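Local coordinates for protein beta-hexosaminidase (PDB 6JTJ) that hydrolyses terminal beta-linked N-acetylglucosamine from its substrates and probably serves peptidoglycan recycling by trimming peptide-linked cell-wall fragments, at residues C[48-53]-C[73-78]; C[161-166]-C[206-211]; C[224-229]-C[259-264]. All blocks are in the same frame, centred on the assembly; numbering follows the deposited sequence.

Contact 1. Residues C[48-53]-C[73-78]; sequences MADIAA and ILFRRN
The D50 carboxylate and the carbonyl oxygens of I51 and A52 rim the edge of the R77 guanidinium. N78 OD1 lies over one face, 4.3 Å above the plane and toward the rim. The D50 carboxylate stands nearly upright to the guanidinium, with 86° between the planes. Its OD2 forms a salt bridge with R77 NH2 at 2.9 Å, weak as a hydrogen bond. N326 N donates to D50 OD2, and N326 OD1 accepts from R77 NH1. I51 O is gripped from opposite faces of its carbonyl plane, by R77 NH2 at 2.8 Å and by N78 ND2 at 2.9 Å. The second bond of N78 ND2 runs to A53 O, also at 2.9 Å. Both acceptors lie near the amide plane. N78 OD1 accepts from F75 N at 2.8 Å, on a lone pair. Bonds at both ends fix the rotation of this amide.

The segments hold the ends of parallel strands 47-49 and 69-74 and the chain that follows, part of a beta-alpha-beta unit with helix 58-64 in the TIM barrel. I73 N bonds A49 O at 3.0 Å. The I73 side chain touches the bound sugar and lies near D105, a predicted substrate-binding residue. With CG1 wedged against the backbone on both sides (chi1 54°), I51 CD1 meets L74 CD2 at 4.0 Å, against helix 82-94.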
ATOM      1  N   MET C  48      10.700  13.226  15.407  1.00 26.99           N
ATOM      2  CA  MET C  48       9.430  12.713  15.886  1.00 29.05           C
ATOM      3  C   MET C  48       9.591  11.215  16.072  1.00 29.84           C
ATOM      4  O   MET C  48       9.903  10.486  15.143  1.00 27.25           O
ATOM      5  CB  MET C  48       8.305  13.016  14.905  1.00 29.88           C
ATOM      6  CG  MET C  48       6.943  12.496  15.336  1.00 32.59           C
ATOM      7  SD  MET C  48       5.552  13.113  14.335  1.00 34.03           S
ATOM      8  CE  MET C  48       4.978  14.471  15.340  1.00 29.45           C
ATOM      9  N   ALA C  49       9.426  10.763  17.300  1.00 33.31           N
ATOM     10  CA  ALA C  49       9.669   9.365  17.622  1.00 36.93           C
ATOM     11  C   ALA C  49       8.332   8.716  17.911  1.00 37.84           C
ATOM     12  O   ALA C  49       7.301   9.279  17.578  1.00 36.69           O
ATOM     13  CB  ALA C  49      10.627   9.260  18.800  1.00 36.55           C
ATOM     14  N   ASP C  50       8.346   7.534  18.513  1.00 37.94           N
ATOM     15  CA  ASP C  50       7.109   6.868  18.876  1.00 43.12           C
ATOM     16  C   ASP C  50       7.336   5.997  20.101  1.00 43.17           C
ATOM     17  O   ASP C  50       8.385   6.053  20.715  1.00 46.02           O
ATOM     18  CB  ASP C  50       6.570   6.067  17.689  1.00 44.89           C
ATOM     19  CG  ASP C  50       7.443   4.899  17.323  1.00 44.75           C
ATOM     20  OD1 ASP C  50       8.470   4.652  18.006  1.00 46.52           O
ATOM     21  OD2 ASP C  50       7.107   4.239  16.313  1.00 45.94           O
ATOM     22  N   ILE C  51       6.344   5.212  20.467  1.00 47.29           N
ATOM     23  CA  ILE C  51       6.421   4.447  21.700  1.00 50.88           C
ATOM     24  C   ILE C  51       5.798   3.081  21.492  1.00 51.69           C
ATOM     25  O   ILE C  51       5.054   2.864  20.539  1.00 46.41           O
ATOM     26  CB  ILE C  51       5.802   5.207  22.890  1.00 53.60           C
ATOM     27  CG1 ILE C  51       4.377   5.652  22.572  1.00 54.32           C
ATOM     28  CG2 ILE C  51       6.664   6.427  23.216  1.00 54.33           C
ATOM     29  CD1 ILE C  51       3.625   6.169  23.780  1.00 55.47           C
ATOM     30  N   ALA C  52       6.126   2.159  22.390  1.00 52.99           N
ATOM     31  CA  ALA C  52       5.875   0.747  22.148  1.00 46.92           C
ATOM     32  C   ALA C  52       4.439   0.336  22.375  1.00 44.78           C
ATOM     33  O   ALA C  52       3.869  -0.405  21.567  1.00 45.91           O
ATOM     34  CB  ALA C  52       6.804  -0.089  23.009  1.00 49.62           C
ATOM     35  N   ALA C  53       3.844   0.786  23.466  1.00 44.19           N
ATOM     36  CA  ALA C  53       2.560   0.224  23.881  1.00 46.98           C
ATOM     37  C   ALA C  53       1.655   1.255  24.545  1.00 45.95           C
ATOM     38  O   ALA C  53       1.612   2.412  24.107  1.00 48.33           O
ATOM     39  CB  ALA C  53       2.795  -1.001  24.774  1.00 47.51           C
ATOM     40  N   ILE C  73       4.511  10.220  17.289  1.00 27.52           N
ATOM     41  CA  ILE C  73       3.424   9.711  16.470  1.00 26.87           C
ATOM     42  C   ILE C  73       2.911   8.444  17.132  1.00 27.44           C
ATOM     43  O   ILE C  73       3.700   7.578  17.510  1.00 26.46           O
ATOM     44  CB  ILE C  73       3.832   9.450  14.987  1.00 26.77           C
ATOM     45  CG1 ILE C  73       2.695   8.801  14.192  1.00 27.33           C
ATOM     46  CG2 ILE C  73       5.043   8.535  14.888  1.00 27.44           C
ATOM     47  CD1 ILE C  73       2.980   8.758  12.701  1.00 29.15           C
ATOM     48  N   LEU C  74       1.592   8.343  17.251  1.00 26.71           N
ATOM     49  CA  LEU C  74       0.958   7.167  17.816  1.00 30.04           C
ATOM     50  C   LEU C  74       0.354   6.270  16.742  1.00 30.53           C
ATOM     51  O   LEU C  74       0.063   6.708  15.623  1.00 26.88           O
ATOM     52  CB  LEU C  74      -0.137   7.573  18.799  1.00 30.33           C
ATOM     53  CG  LEU C  74       0.342   8.389  20.010  1.00 32.80           C
ATOM     54  CD1 LEU C  74      -0.842   8.838  20.842  1.00 33.23           C
ATOM     55  CD2 LEU C  74       1.317   7.590  20.868  1.00 35.22           C
ATOM     56  N   PHE C  75       0.190   5.002  17.108  1.00 30.54           N
ATOM     57  CA  PHE C  75      -0.325   3.971  16.225  1.00 31.89           C
ATOM     58  C   PHE C  75      -1.362   3.153  16.977  1.00 33.99           C
ATOM     59  O   PHE C  75      -1.588   3.372  18.166  1.00 30.93           O
ATOM     60  CB  PHE C  75       0.815   3.071  15.760  1.00 32.06           C
ATOM     61  CG  PHE C  75       1.818   3.776  14.900  1.00 31.68           C
ATOM     62  CD1 PHE C  75       1.561   4.003  13.568  1.00 29.98           C
ATOM     63  CD2 PHE C  75       3.011   4.232  15.436  1.00 32.60           C
ATOM     64  CE1 PHE C  75       2.477   4.644  12.775  1.00 30.81           C
ATOM     65  CE2 PHE C  75       3.931   4.887  14.653  1.00 32.33           C
ATOM     66  CZ  PHE C  75       3.666   5.084  13.314  1.00 31.93           C
ATOM     67  N   ARG C  76      -1.977   2.191  16.288  1.00 36.98           N
ATOM     68  CA  ARG C  76      -3.006   1.369  16.906  1.00 35.81           C
ATOM     69  C   ARG C  76      -2.486   0.595  18.131  1.00 35.27           C
ATOM     70  O   ARG C  76      -3.223   0.390  19.068  1.00 32.55           O
ATOM     71  CB  ARG C  76      -3.622   0.400  15.900  1.00 35.41           C
ATOM     72  CG  ARG C  76      -4.789  -0.401  16.468  1.00 33.28           C
ATOM     73  CD  ARG C  76      -5.585  -1.122  15.399  1.00 33.42           C
ATOM     74  NE  ARG C  76      -6.359  -0.201  14.561  1.00 30.02           N
ATOM     75  CZ  ARG C  76      -7.085  -0.570  13.507  1.00 30.56           C
ATOM     76  NH1 ARG C  76      -7.176  -1.855  13.162  1.00 29.81           N
ATOM     77  NH2 ARG C  76      -7.724   0.344  12.780  1.00 29.21           N
ATOM     78  N   ARG C  77      -1.224   0.178  18.105  1.00 37.09           N
ATOM     79  CA  ARG C  77      -0.621  -0.555  19.228  1.00 39.19           C
ATOM     80  C   ARG C  77      -0.532   0.278  20.507  1.00 41.65           C
ATOM     81  O   ARG C  77      -0.305  -0.266  21.585  1.00 47.34           O
ATOM     82  CB  ARG C  77       0.788  -1.044  18.872  1.00 36.99           C
ATOM     83  CG  ARG C  77       1.792   0.070  18.659  1.00 35.62           C
ATOM     84  CD  ARG C  77       3.195  -0.470  18.487  1.00 35.14           C
ATOM     85  NE  ARG C  77       4.154   0.627  18.596  1.00 34.29           N
ATOM     86  CZ  ARG C  77       4.645   1.312  17.570  1.00 35.15           C
ATOM     87  NH1 ARG C  77       4.308   1.008  16.319  1.00 33.59           N
ATOM     88  NH2 ARG C  77       5.506   2.295  17.791  1.00 34.81           N
ATOM     89  N   ASN C  78      -0.707   1.589  20.385  1.00 41.40           N
ATOM     90  CA  ASN C  78      -0.705   2.476  21.537  1.00 38.62           C
ATOM     91  C   ASN C  78      -2.105   2.732  22.069  1.00 39.47           C
ATOM     92  O   ASN C  78      -2.278   3.552  22.974  1.00 37.61           O
ATOM     93  CB  ASN C  78      -0.068   3.812  21.171  1.00 35.49           C
ATOM     94  CG  ASN C  78       1.297   3.658  20.569  1.00 35.95           C
ATOM     95  OD1 ASN C  78       1.545   4.102  19.448  1.00 36.95           O
ATOM     96  ND2 ASN C  78       2.209   3.021  21.303  1.00 36.10           N
TER
HETATM   97  O   HOH W   1       3.892   5.156  19.096  1.00 30.44           O

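Contact 2. Residues C[161-166]-C[206-211]; sequences LSFTPV and KSCGKH. With NAG (2-acetamido-2-deoxy-beta-D-glucopyranose), chain I.
Segments 161-166 and 206-211 run 37° apart and share one beta bridge, V166 with K210, with backbone bonds from C208 N to T164 O (2.8 Å) and from K210 N to P165 O (3.1 Å). A cis peptide precedes P165 and another precedes H211.

K210 carries the side-chain contact. Its chain bends at chi3 (-73°), which brings NZ to F163 O and the sugar. K210 NZ donates to F163 O at 2.8 Å. It also bonds both neighbouring hydroxyls of the bound N-acetylglucosamine, O4 at 3.0 Å and O3 at 3.2 Å. E107 forms a salt bridge with the same nitrogen and probably favours its charged form. NZ thus has more acceptors than hydrogens, and the bonds must be shared. H211 also meets O3 of the sugar: H211 NE2 lies 2.9 Å from it, and the sugar meets the ring at its edge. K210 CB lies over the centre of one face of the H211 ring. H211 ND1 bonds D168 OD2, which helps to set the ring's rotation. The sugar is thus held where substrate is predicted to bind. D105 OD2 and D221 O of the second subunit also bond it.

Away from the sugar, C208 SG meets F163 CD1 at 3.8 Å, an oblique sulfur-aromatic contact. L161 CD1 reaches K206 O at 3.4 Å. A water donates to both S162 O and K206 O.

Beyond strand 161-162 the chain is bridged to strand 208-212, its neighbour in the TIM barrel. F163 packs on strand 101-108, C208 on strand 254-257, and T164, P165 and S207 on helix 186-202.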
ATOM      1  N   LEU C 161      -2.711  16.700  16.306  1.00 29.34           N
ATOM      2  CA  LEU C 161      -2.812  16.745  14.856  1.00 28.69           C
ATOM      3  C   LEU C 161      -3.066  15.347  14.297  1.00 26.98           C
ATOM      4  O   LEU C 161      -2.458  14.371  14.757  1.00 28.71           O
ATOM      5  CB  LEU C 161      -1.480  17.254  14.332  1.00 32.06           C
ATOM      6  CG  LEU C 161      -1.164  17.234  12.843  1.00 33.61           C
ATOM      7  CD1 LEU C 161      -1.822  18.408  12.153  1.00 36.56           C
ATOM      8  CD2 LEU C 161       0.322  17.318  12.646  1.00 35.00           C
ATOM      9  N   SER C 162      -3.946  15.259  13.308  1.00 24.95           N
ATOM     10  CA  SER C 162      -4.022  14.082  12.435  1.00 24.92           C
ATOM     11  C   SER C 162      -3.311  14.359  11.113  1.00 23.26           C
ATOM     12  O   SER C 162      -3.404  15.459  10.568  1.00 20.71           O
ATOM     13  CB  SER C 162      -5.468  13.711  12.144  1.00 24.48           C
ATOM     14  OG  SER C 162      -5.531  12.622  11.235  1.00 26.19           O
ATOM     15  N   PHE C 163      -2.573  13.369  10.619  1.00 24.13           N
ATOM     16  CA  PHE C 163      -1.885  13.493   9.342  1.00 24.81           C
ATOM     17  C   PHE C 163      -2.890  13.295   8.198  1.00 22.00           C
ATOM     18  O   PHE C 163      -2.994  12.229   7.626  1.00 23.03           O
ATOM     19  CB  PHE C 163      -0.695  12.505   9.242  1.00 28.10           C
ATOM     20  CG  PHE C 163       0.461  12.823  10.176  1.00 30.77           C
ATOM     21  CD1 PHE C 163       0.962  14.112  10.268  1.00 35.26           C
ATOM     22  CD2 PHE C 163       1.065  11.842  10.955  1.00 31.79           C
ATOM     23  CE1 PHE C 163       2.037  14.409  11.102  1.00 36.92           C
ATOM     24  CE2 PHE C 163       2.148  12.140  11.786  1.00 33.70           C
ATOM     25  CZ  PHE C 163       2.635  13.423  11.854  1.00 34.44           C
ATOM     26  N   THR C 164      -3.613  14.364   7.889  1.00 21.19           N
ATOM     27  CA  THR C 164      -4.655  14.361   6.896  1.00 20.68           C
ATOM     28  C   THR C 164      -4.845  15.822   6.487  1.00 20.43           C
ATOM     29  O   THR C 164      -4.603  16.736   7.297  1.00 21.53           O
ATOM     30  CB  THR C 164      -5.924  13.706   7.475  1.00 20.90           C
ATOM     31  OG1 THR C 164      -6.833  13.343   6.430  1.00 21.18           O
ATOM     32  CG2 THR C 164      -6.621  14.622   8.485  1.00 21.75           C
ATOM     33  N   PRO C 165      -5.271  16.074   5.240  1.00 21.11           N
ATOM     34  CA  PRO C 165      -5.753  15.154   4.231  1.00 18.63           C
ATOM     35  C   PRO C 165      -4.774  14.707   3.158  1.00 17.60           C
ATOM     36  O   PRO C 165      -3.816  15.416   2.823  1.00 16.23           O
ATOM     37  CB  PRO C 165      -6.815  15.969   3.542  1.00 19.51           C
ATOM     38  CG  PRO C 165      -6.237  17.350   3.521  1.00 20.06           C
ATOM     39  CD  PRO C 165      -5.528  17.476   4.846  1.00 21.15           C
ATOM     40  N   VAL C 166      -5.103  13.560   2.571  1.00 16.43           N
ATOM     41  CA  VAL C 166      -4.536  13.123   1.314  1.00 16.99           C
ATOM     42  C   VAL C 166      -5.004  14.044   0.182  1.00 17.40           C
ATOM     43  O   VAL C 166      -6.203  14.239  -0.001  1.00 19.88           O
ATOM     44  CB  VAL C 166      -4.955  11.671   1.023  1.00 17.17           C
ATOM     45  CG1 VAL C 166      -4.549  11.250  -0.384  1.00 17.77           C
ATOM     46  CG2 VAL C 166      -4.319  10.746   2.046  1.00 17.81           C
ATOM     47  N   LYS C 206      -4.833  21.718  12.937  1.00 25.90           N
ATOM     48  CA  LYS C 206      -4.340  22.067  11.617  1.00 25.01           C
ATOM     49  C   LYS C 206      -4.338  20.845  10.685  1.00 24.50           C
ATOM     50  O   LYS C 206      -4.728  19.754  11.091  1.00 24.96           O
ATOM     51  CB  LYS C 206      -2.920  22.618  11.730  1.00 26.87           C
ATOM     52  CG  LYS C 206      -2.798  23.828  12.656  1.00 27.13           C
ATOM     53  CD  LYS C 206      -3.695  24.960  12.206  1.00 27.56           C
ATOM     54  CE  LYS C 206      -3.319  26.250  12.905  1.00 30.10           C
ATOM     55  NZ  LYS C 206      -3.314  26.082  14.390  1.00 28.96           N
ATOM     56  N   SER C 207      -3.898  21.043   9.438  1.00 22.77           N
ATOM     57  CA  SER C 207      -3.879  19.982   8.429  1.00 21.15           C
ATOM     58  C   SER C 207      -2.459  19.637   7.959  1.00 20.76           C
ATOM     59  O   SER C 207      -1.517  20.422   8.116  1.00 19.44           O
ATOM     60  CB  SER C 207      -4.671  20.417   7.226  1.00 20.54           C
ATOM     61  OG  SER C 207      -3.992  21.489   6.576  1.00 19.86           O
ATOM     62  N   CYS C 208      -2.316  18.425   7.417  1.00 21.74           N
ATOM     63  CA  CYS C 208      -1.059  17.952   6.852  1.00 20.30           C
ATOM     64  C   CYS C 208      -1.351  17.282   5.525  1.00 20.36           C
ATOM     65  O   CYS C 208      -1.946  16.195   5.501  1.00 20.42           O
ATOM     66  CB  CYS C 208      -0.375  16.958   7.798  1.00 21.39           C
ATOM     67  SG  CYS C 208       1.137  16.253   7.124  1.00 21.92           S
ATOM     68  N   GLY C 209      -0.953  17.940   4.439  1.00 18.52           N
ATOM     69  CA  GLY C 209      -1.217  17.445   3.109  1.00 18.53           C
ATOM     70  C   GLY C 209      -0.267  16.323   2.734  1.00 18.05           C
ATOM     71  O   GLY C 209       0.909  16.411   3.027  1.00 17.63           O
ATOM     72  N   LYS C 210      -0.787  15.281   2.096  1.00 17.42           N
ATOM     73  CA  LYS C 210       0.011  14.124   1.694  1.00 17.69           C
ATOM     74  C   LYS C 210      -0.359  13.725   0.268  1.00 16.80           C
ATOM     75  O   LYS C 210      -1.536  13.825  -0.076  1.00 15.56           O
ATOM     76  CB  LYS C 210      -0.315  12.925   2.594  1.00 18.00           C
ATOM     77  CG  LYS C 210      -0.397  13.250   4.058  1.00 18.72           C
ATOM     78  CD  LYS C 210      -0.267  11.990   4.921  1.00 18.33           C
ATOM     79  CE  LYS C 210      -1.502  11.114   4.895  1.00 18.58           C
ATOM     80  NZ  LYS C 210      -1.587  10.328   6.173  1.00 19.49           N
ATOM     81  N   HIS C 211       0.570  13.234  -0.571  1.00 16.57           N
ATOM     82  CA  HIS C 211       1.998  13.092  -0.310  1.00 16.18           C
ATOM     83  C   HIS C 211       2.700  13.908  -1.373  1.00 15.58           C
ATOM     84  O   HIS C 211       2.670  13.562  -2.541  1.00 15.53           O
ATOM     85  CB  HIS C 211       2.414  11.624  -0.386  1.00 16.16           C
ATOM     86  CG  HIS C 211       1.620  10.738   0.511  1.00 16.26           C
ATOM     87  ND1 HIS C 211       0.333  10.335   0.216  1.00 15.93           N
ATOM     88  CD2 HIS C 211       1.929  10.172   1.701  1.00 16.33           C
ATOM     89  CE1 HIS C 211      -0.111   9.547   1.175  1.00 16.20           C
ATOM     90  NE2 HIS C 211       0.834   9.438   2.088  1.00 16.59           N
TER
HETATM   91  C1  NAG I 401       3.625   6.713   5.258  1.00 49.64           C
HETATM   92  C2  NAG I 401       2.212   6.872   4.678  1.00 48.63           C
HETATM   93  C3  NAG I 401       1.604   8.179   5.127  1.00 47.41           C
HETATM   94  C4  NAG I 401       1.705   8.335   6.643  1.00 47.08           C
HETATM   95  C5  NAG I 401       3.147   8.272   7.107  1.00 46.56           C
HETATM   96  C6  NAG I 401       3.234   8.239   8.636  1.00 46.47           C
HETATM   97  C7  NAG I 401       1.363   6.207   2.420  1.00 55.58           C
HETATM   98  C8  NAG I 401       0.359   5.380   3.106  1.00 55.02           C
HETATM   99  N2  NAG I 401       2.198   6.861   3.235  1.00 50.48           N
HETATM  100  O1  NAG I 401       4.001   5.348   5.278  1.00 48.37           O
HETATM  101  O3  NAG I 401       0.266   8.228   4.688  1.00 41.73           O
HETATM  102  O4  NAG I 401       1.109   9.529   7.083  1.00 39.15           O
HETATM  103  O5  NAG I 401       3.729   7.079   6.625  1.00 49.95           O
HETATM  104  O6  NAG I 401       2.634   7.085   9.204  1.00 41.56           O
HETATM  105  O7  NAG I 401       1.420   6.231   1.179  1.00 51.89           O
HETATM  106  O   HOH W   2      -5.408  17.149  11.472  1.00 17.93           O

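Contact 3. Residues C[224-229]-C[259-264]; sequences LVLPED and HVVYPQ
E228 is bridged to V261 in a short parallel pairing between two barrel loops, which follow strands 208-212 and 254-257 of the TIM barrel. The neighbours P227 and D229 make the two bonds: V261 N bonds P227 O at 3.1 Å, and D229 N bonds V261 O at 2.8 Å. Both bonds are close to straight.

The CG of D229 is anti to the backbone N (chi1 -174°), which brings D229 CB and the carboxylate obliquely against the Y262 ring. D229 CB comes 3.5 Å from Y262 CD2. The carboxylate is tilted 35° to the ring plane, and its OD2 forms a salt bridge with R231. Y262 is pinned at several points: its OH bonds G214 O, its ring meets W276 edge-to-face, and V260 CG1 lies 3.4 Å above one face, toward the rim.

L226 extends its side chain across the H259 ring, at about a right angle to it. With chi1 at 173°, its CD1 is modelled over the ring centre, 3.9 Å from the centroid, as a CH-pi contact, but this placement is doubtful because L226 is poorly ordered and CD1 sits too close to H259 O. H259 itself lies beside D294, the predicted nucleophile. The loop of 224-229 also carries D221 and H223, both predicted to act in catalysis. L224 packs on V225 of the second subunit.

Farther along, the extended E228 chain lies obliquely against P263, with E228 CG 3.5 Å from P263 CG. Beyond it one water joins the segments, donating to D229 O at 2.6 Å and accepting from Q264 N at 2.9 Å.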
ATOM      1  N   LEU C 224       6.565  -1.336  -0.016  1.00 90.09           N
ATOM      2  CA  LEU C 224       8.023  -1.065   0.081  1.00 93.41           C
ATOM      3  C   LEU C 224       8.856  -1.060  -1.241  1.00 89.20           C
ATOM      4  O   LEU C 224      10.047  -1.285  -1.223  1.00 91.85           O
ATOM      5  CB  LEU C 224       8.795  -2.145   0.875  1.00 93.74           C
ATOM      6  CG  LEU C 224       8.157  -2.726   2.127  1.00 90.71           C
ATOM      7  CD1 LEU C 224       8.870  -4.030   2.364  1.00 92.88           C
ATOM      8  CD2 LEU C 224       8.225  -1.829   3.334  1.00 88.61           C
ATOM      9  N   VAL C 225       8.228  -0.784  -2.366  1.00 84.34           N
ATOM     10  CA  VAL C 225       8.882  -0.471  -3.610  1.00 82.72           C
ATOM     11  C   VAL C 225       8.980   1.057  -3.591  1.00 81.41           C
ATOM     12  O   VAL C 225       8.291   1.694  -2.814  1.00 74.41           O
ATOM     13  CB  VAL C 225       8.000  -0.959  -4.758  1.00 81.09           C
ATOM     14  CG1 VAL C 225       8.359  -0.328  -6.078  1.00 82.52           C
ATOM     15  CG2 VAL C 225       7.973  -2.485  -4.809  1.00 81.51           C
ATOM     16  N   LEU C 226       9.869   1.605  -4.428  1.00 78.16           N
ATOM     17  CA  LEU C 226      10.074   3.039  -4.641  1.00 74.05           C
ATOM     18  C   LEU C 226       9.795   3.446  -6.089  1.00 62.75           C
ATOM     19  O   LEU C 226      10.674   3.486  -6.911  1.00 68.90           O
ATOM     20  CB  LEU C 226      11.486   3.476  -4.230  1.00 76.84           C
ATOM     21  CG  LEU C 226      11.886   4.924  -4.566  1.00 81.23           C
ATOM     22  CD1 LEU C 226      10.753   5.906  -4.429  1.00 79.59           C
ATOM     23  CD2 LEU C 226      13.132   5.474  -3.899  1.00 80.52           C
ATOM     24  N   PRO C 227       8.561   3.795  -6.335  1.00 50.61           N
ATOM     25  CA  PRO C 227       7.938   3.985  -7.634  1.00 45.53           C
ATOM     26  C   PRO C 227       8.496   5.172  -8.395  1.00 42.36           C
ATOM     27  O   PRO C 227       9.095   6.075  -7.812  1.00 41.41           O
ATOM     28  CB  PRO C 227       6.460   4.221  -7.285  1.00 46.94           C
ATOM     29  CG  PRO C 227       6.308   3.817  -5.851  1.00 49.90           C
ATOM     30  CD  PRO C 227       7.635   4.113  -5.244  1.00 49.73           C
ATOM     31  N   GLU C 228       8.264   5.177  -9.699  1.00 40.87           N
ATOM     32  CA  GLU C 228       8.763   6.222 -10.582  1.00 38.95           C
ATOM     33  C   GLU C 228       7.627   6.883 -11.342  1.00 36.70           C
ATOM     34  O   GLU C 228       6.834   6.206 -11.994  1.00 36.97           O
ATOM     35  CB  GLU C 228       9.751   5.610 -11.562  1.00 38.41           C
ATOM     36  CG  GLU C 228      10.829   6.558 -12.009  1.00 40.83           C
ATOM     37  CD  GLU C 228      11.828   5.853 -12.923  1.00 45.18           C
ATOM     38  OE1 GLU C 228      12.640   5.069 -12.384  1.00 44.10           O
ATOM     39  OE2 GLU C 228      11.770   6.038 -14.172  1.00 43.82           O
ATOM     40  N   ASP C 229       7.550   8.209 -11.258  1.00 34.81           N
ATOM     41  CA  ASP C 229       6.538   9.000 -11.968  1.00 32.60           C
ATOM     42  C   ASP C 229       7.291   9.741 -13.056  1.00 31.79           C
ATOM     43  O   ASP C 229       8.022  10.671 -12.778  1.00 31.76           O
ATOM     44  CB  ASP C 229       5.849   9.981 -10.987  1.00 32.38           C
ATOM     45  CG  ASP C 229       4.677  10.763 -11.606  1.00 32.76           C
ATOM     46  OD1 ASP C 229       4.685  11.036 -12.822  1.00 32.09           O
ATOM     47  OD2 ASP C 229       3.740  11.145 -10.852  1.00 31.28           O
ATOM     48  N   HIS C 259       7.300   9.087  -1.250  1.00 29.60           N
ATOM     49  CA  HIS C 259       8.473   8.263  -1.495  1.00 34.76           C
ATOM     50  C   HIS C 259       8.412   7.817  -2.949  1.00 32.53           C
ATOM     51  O   HIS C 259       8.076   6.671  -3.263  1.00 34.98           O
ATOM     52  CB  HIS C 259       8.488   7.070  -0.532  1.00 42.22           C
ATOM     53  CG  HIS C 259       9.776   6.320  -0.516  1.00 54.40           C
ATOM     54  ND1 HIS C 259      11.025   6.916  -0.493  1.00 59.08           N
ATOM     55  CD2 HIS C 259       9.988   4.987  -0.507  1.00 59.18           C
ATOM     56  CE1 HIS C 259      11.950   5.971  -0.491  1.00 63.96           C
ATOM     57  NE2 HIS C 259      11.345   4.794  -0.496  1.00 65.91           N
ATOM     58  N   VAL C 260       8.698   8.755  -3.837  1.00 28.94           N
ATOM     59  CA  VAL C 260       8.500   8.569  -5.261  1.00 27.68           C
ATOM     60  C   VAL C 260       9.565   9.404  -5.965  1.00 27.09           C
ATOM     61  O   VAL C 260       9.827  10.534  -5.557  1.00 25.45           O
ATOM     62  CB  VAL C 260       7.098   9.073  -5.694  1.00 26.56           C
ATOM     63  CG1 VAL C 260       6.967   9.108  -7.208  1.00 27.35           C
ATOM     64  CG2 VAL C 260       6.001   8.204  -5.102  1.00 27.10           C
ATOM     65  N   VAL C 261      10.137   8.859  -7.034  1.00 26.55           N
ATOM     66  CA  VAL C 261      11.095   9.586  -7.858  1.00 27.53           C
ATOM     67  C   VAL C 261      10.391  10.136  -9.076  1.00 27.53           C
ATOM     68  O   VAL C 261       9.601   9.430  -9.716  1.00 29.06           O
ATOM     69  CB  VAL C 261      12.258   8.683  -8.322  1.00 30.80           C
ATOM     70  CG1 VAL C 261      13.288   9.500  -9.078  1.00 30.88           C
ATOM     71  CG2 VAL C 261      12.915   8.022  -7.136  1.00 32.47           C
ATOM     72  N   TYR C 262      10.662  11.400  -9.375  1.00 26.69           N
ATOM     73  CA  TYR C 262      10.098  12.081 -10.522  1.00 28.35           C
ATOM     74  C   TYR C 262      11.295  12.483 -11.404  1.00 29.91           C
ATOM     75  O   TYR C 262      11.748  13.625 -11.341  1.00 30.20           O
ATOM     76  CB  TYR C 262       9.306  13.321 -10.078  1.00 25.87           C
ATOM     77  CG  TYR C 262       8.221  13.022  -9.050  1.00 25.62           C
ATOM     78  CD1 TYR C 262       8.528  12.827  -7.713  1.00 24.67           C
ATOM     79  CD2 TYR C 262       6.883  12.953  -9.422  1.00 24.52           C
ATOM     80  CE1 TYR C 262       7.540  12.558  -6.780  1.00 24.50           C
ATOM     81  CE2 TYR C 262       5.895  12.663  -8.495  1.00 24.61           C
ATOM     82  CZ  TYR C 262       6.232  12.481  -7.170  1.00 22.60           C
ATOM     83  OH  TYR C 262       5.251  12.202  -6.267  1.00 21.56           O
ATOM     84  N   PRO C 263      11.795  11.547 -12.234  1.00 32.78           N
ATOM     85  CA  PRO C 263      13.090  11.743 -12.921  1.00 35.29           C
ATOM     86  C   PRO C 263      13.213  12.980 -13.785  1.00 34.54           C
ATOM     87  O   PRO C 263      14.298  13.529 -13.894  1.00 37.70           O
ATOM     88  CB  PRO C 263      13.239  10.491 -13.773  1.00 34.78           C
ATOM     89  CG  PRO C 263      12.388   9.477 -13.095  1.00 33.97           C
ATOM     90  CD  PRO C 263      11.201  10.251 -12.597  1.00 33.22           C
ATOM     91  N   GLN C 264      12.129  13.460 -14.366  1.00 35.21           N
ATOM     92  CA  GLN C 264      12.217  14.699 -15.138  1.00 36.35           C
ATOM     93  C   GLN C 264      12.523  15.923 -14.286  1.00 37.02           C
ATOM     94  O   GLN C 264      12.868  16.970 -14.826  1.00 37.18           O
ATOM     95  CB  GLN C 264      10.934  14.943 -15.937  1.00 39.61           C
ATOM     96  CG  GLN C 264      10.770  14.004 -17.121  1.00 42.69           C
ATOM     97  CD  GLN C 264       9.790  14.555 -18.137  1.00 47.05           C
ATOM     98  OE1 GLN C 264       9.882  15.713 -18.538  1.00 53.65           O
ATOM     99  NE2 GLN C 264       8.815  13.742 -18.525  1.00 48.57           N
TER
HETATM  100  O   HOH W   3       9.383  12.672 -13.730  1.00 34.10           O

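From the N terminus the contacts come in series; none nests in or crosses another. Contact 1 closes a loop of 19 residues around helix 58-64 and joins the first two barrel strands. Contact 2 closes a loop of 39 residues that includes helix 186-202 and joins the chain just after strand 161-162 to strand 208-212. Contact 3 closes a loop of 29 residues holding helices 233-238 and 242-249 and strand 254-257. Contacts 1 and 2 touch where I73 CD1 lies 3.6 Å from F163 CE2. Contact 3 lies farther out, its nearest atoms about 5 Å from contact 2 and about 13 Å from contact 1.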